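Local atomic coordinates of immunomodulatory active chitinase (Trichuris suis, PDB entry 6G9C), a protein that probably hydrolyses chitin as a family 18 glycosidase and displays immunomodulatory properties in inflammatory lung disease. Residues A68-N73 and V105-G110. Residues are numbered along the deposited sequence; the frame is centred on the assembly and turned at random.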
ATOM      1  N   ALA A  68      -4.698 -13.622 -11.561  1.00 24.54           N
ATOM      2  CA  ALA A  68      -5.146 -14.145 -12.853  1.00 27.69           C
ATOM      3  C   ALA A  68      -6.525 -13.586 -13.193  1.00 30.02           C
ATOM      4  O   ALA A  68      -7.467 -13.757 -12.410  1.00 32.49           O
ATOM      5  CB  ALA A  68      -5.182 -15.674 -12.824  1.00 26.08           C
ATOM      6  N   PHE A  69      -6.673 -12.929 -14.358  1.00 27.00           N
ATOM      7  CA  PHE A  69      -5.633 -12.567 -15.342  1.00 28.88           C
ATOM      8  C   PHE A  69      -5.864 -11.142 -15.831  1.00 30.01           C
ATOM      9  O   PHE A  69      -6.994 -10.644 -15.808  1.00 32.55           O
ATOM     10  CB  PHE A  69      -5.670 -13.459 -16.586  1.00 29.07           C
ATOM     11  CG  PHE A  69      -5.288 -14.889 -16.349  1.00 29.17           C
ATOM     12  CD1 PHE A  69      -3.963 -15.243 -16.158  1.00 23.65           C
ATOM     13  CD2 PHE A  69      -6.260 -15.887 -16.373  1.00 28.50           C
ATOM     14  CE1 PHE A  69      -3.609 -16.576 -15.958  1.00 24.98           C
ATOM     15  CE2 PHE A  69      -5.922 -17.223 -16.173  1.00 28.33           C
ATOM     16  CZ  PHE A  69      -4.588 -17.563 -15.960  1.00 27.59           C
ATOM     17  N   ALA A  70      -4.818 -10.502 -16.351  1.00 28.59           N
ATOM     18  CA  ALA A  70      -5.018  -9.325 -17.177  1.00 34.57           C
ATOM     19  C   ALA A  70      -5.385  -9.758 -18.598  1.00 37.37           C
ATOM     20  O   ALA A  70      -5.430 -10.948 -18.922  1.00 35.17           O
ATOM     21  CB  ALA A  70      -3.768  -8.442 -17.180  1.00 31.48           C
ATOM     22  N   LYS A  71      -5.625  -8.772 -19.461  1.00 36.16           N
ATOM     23  CA  LYS A  71      -6.055  -8.990 -20.836  1.00 35.33           C
ATOM     24  C   LYS A  71      -4.983  -8.475 -21.787  1.00 36.80           C
ATOM     25  O   LYS A  71      -4.514  -7.341 -21.632  1.00 36.71           O
ATOM     26  CB  LYS A  71      -7.389  -8.273 -21.090  1.00 37.25           C
ATOM     27  CG  LYS A  71      -7.756  -8.067 -22.538  1.00 51.17           C
ATOM     28  CD  LYS A  71      -8.366  -9.310 -23.139  1.00 62.44           C
ATOM     29  CE  LYS A  71      -9.273  -8.955 -24.302  1.00 73.65           C
ATOM     30  NZ  LYS A  71      -9.870 -10.173 -24.915  1.00 76.74           N
ATOM     31  N   LEU A  72      -4.608  -9.300 -22.774  1.00 33.87           N
ATOM     32  CA  LEU A  72      -3.746  -8.877 -23.885  1.00 37.08           C
ATOM     33  C   LEU A  72      -4.624  -8.586 -25.096  1.00 41.22           C
ATOM     34  O   LEU A  72      -5.175  -9.508 -25.707  1.00 44.90           O
ATOM     35  CB  LEU A  72      -2.701  -9.942 -24.222  1.00 38.95           C
ATOM     36  CG  LEU A  72      -1.749  -9.626 -25.385  1.00 39.65           C
ATOM     37  CD1 LEU A  72      -0.937  -8.377 -25.073  1.00 38.42           C
ATOM     38  CD2 LEU A  72      -0.823 -10.801 -25.671  1.00 42.02           C
ATOM     39  N   ASN A  73      -4.743  -7.309 -25.445  1.00 39.53           N
ATOM     40  CA  ASN A  73      -5.571  -6.881 -26.556  1.00 46.21           C
ATOM     41  C   ASN A  73      -4.940  -7.281 -27.889  1.00 48.44           C
ATOM     42  O   ASN A  73      -3.762  -7.640 -27.973  1.00 44.92           O
ATOM     43  CB  ASN A  73      -5.777  -5.368 -26.518  1.00 49.47           C
ATOM     44  CG  ASN A  73      -6.656  -4.932 -25.374  1.00 53.01           C
ATOM     45  OD1 ASN A  73      -7.694  -5.545 -25.102  1.00 54.43           O
ATOM     46  ND2 ASN A  73      -6.256  -3.862 -24.699  1.00 50.58           N
ATOM     47  N   VAL A 105       2.457  -8.937  -4.812  1.00 27.70           N
ATOM     48  CA  VAL A 105       1.333  -9.232  -5.699  1.00 26.15           C
ATOM     49  C   VAL A 105       1.796  -9.030  -7.135  1.00 27.29           C
ATOM     50  O   VAL A 105       2.182  -7.916  -7.516  1.00 27.61           O
ATOM     51  CB  VAL A 105       0.116  -8.344  -5.395  1.00 31.02           C
ATOM     52  CG1 VAL A 105      -1.061  -8.737  -6.279  1.00 30.45           C
ATOM     53  CG2 VAL A 105      -0.269  -8.435  -3.921  1.00 30.01           C
ATOM     54  N   LEU A 106       1.726 -10.094  -7.935  1.00 24.60           N
ATOM     55  CA  LEU A 106       2.147 -10.073  -9.330  1.00 25.12           C
ATOM     56  C   LEU A 106       0.922 -10.203 -10.221  1.00 31.96           C
ATOM     57  O   LEU A 106      -0.069 -10.836  -9.848  1.00 29.71           O
ATOM     58  CB  LEU A 106       3.128 -11.213  -9.638  1.00 25.87           C
ATOM     59  CG  LEU A 106       4.523 -11.181  -8.997  1.00 27.26           C
ATOM     60  CD1 LEU A 106       4.491 -11.756  -7.576  1.00 31.44           C
ATOM     61  CD2 LEU A 106       5.506 -11.953  -9.867  1.00 27.64           C
ATOM     62  N   LEU A 107       0.981  -9.584 -11.391  1.00 24.16           N
ATOM     63  CA  LEU A 107      -0.091  -9.679 -12.372  1.00 25.65           C
ATOM     64  C   LEU A 107       0.232 -10.784 -13.366  1.00 34.83           C
ATOM     65  O   LEU A 107       1.311 -10.781 -13.966  1.00 28.85           O
ATOM     66  CB  LEU A 107      -0.263  -8.347 -13.111  1.00 26.24           C
ATOM     67  CG  LEU A 107      -1.390  -8.282 -14.149  1.00 24.93           C
ATOM     68  CD1 LEU A 107      -2.763  -8.552 -13.468  1.00 27.03           C
ATOM     69  CD2 LEU A 107      -1.372  -6.925 -14.847  1.00 27.05           C
ATOM     70  N   SER A 108      -0.704 -11.717 -13.549  1.00 29.98           N
ATOM     71  CA  SER A 108      -0.551 -12.799 -14.515  1.00 23.56           C
ATOM     72  C   SER A 108      -1.269 -12.466 -15.814  1.00 27.35           C
ATOM     73  O   SER A 108      -2.322 -11.821 -15.815  1.00 29.99           O
ATOM     74  CB  SER A 108      -1.100 -14.120 -13.947  1.00 28.79           C
ATOM     75  OG  SER A 108      -0.302 -14.591 -12.867  1.00 30.19           O
ATOM     76  N   LEU A 109      -0.678 -12.914 -16.930  1.00 28.97           N
ATOM     77  CA  LEU A 109      -1.216 -12.693 -18.263  1.00 29.32           C
ATOM     78  C   LEU A 109      -1.211 -14.007 -19.031  1.00 26.73           C
ATOM     79  O   LEU A 109      -0.199 -14.714 -19.062  1.00 30.89           O
ATOM     80  CB  LEU A 109      -0.401 -11.635 -19.023  1.00 27.14           C
ATOM     81  CG  LEU A 109      -1.010 -11.259 -20.358  1.00 32.94           C
ATOM     82  CD1 LEU A 109      -2.308 -10.502 -20.109  1.00 34.52           C
ATOM     83  CD2 LEU A 109      -0.026 -10.398 -21.161  1.00 33.82           C
ATOM     84  N   GLY A 110      -2.333 -14.322 -19.664  1.00 29.74           N
ATOM     85  CA  GLY A 110      -2.412 -15.528 -20.460  1.00 34.02           C
ATOM     86  C   GLY A 110      -3.406 -16.510 -19.875  1.00 33.53           C
ATOM     87  O   GLY A 110      -4.581 -16.177 -19.697  1.00 30.67           O
TER
HETATM   88  O   HOH W   1      -4.872 -13.095 -20.384  1.00 32.72           O
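Ala70 N donates to Ser108 O (2.9 Å), the one direct hydrogen bond between 68-73 and 105-110, nearly straight at 168°. The same carbonyl oxygen receives a CA-H...O contact from Phe69 CA. The axes of the two strands differ in direction by 61°, and one step further along a water bridges them: it donates to Ala70 O and accepts from Gly110 N at 2.9 Å.

The Phe69 ring is sandwiched between a backbone carbonyl oxygen and a methyl group. Gly110 O sits over the centre of one face, 3.5 Å above the plane, while Ala68 CB covers the centre of the opposite face; Ser108 CB approaches the ring obliquely at CD1. The peptide bond joining Ala68 to Phe69 is cis, and with CG anti to the carbonyl carbon (chi1 -68°) the ring lies back over the methyl of the preceding residue. At Gly110 the backbone angles themselves call for a residue without CB.

Ala70 CB rests against the two methyls of Leu107, nearest to CD2 (3.7 Å). Leu109, its CG anti to the backbone N, lays CD1 against Ala70 O (3.4 Å) and brings CD2 alongside Leu72 CB. Phe132 of helix 126-142 touches both Leu72 and Leu109, and Phe139 of that helix touches Leu107.

Ser108 OG is hydrogen-bonded to Asp149, and Trp42 and Asp151 border the Phe69 ring. Parallel neighbouring strands parting at their C-terminal ends, with a non-proline cis peptide and acidic side chains from strand 147-151, are characteristic of the substrate-cleft end of the family 18 TIM barrel.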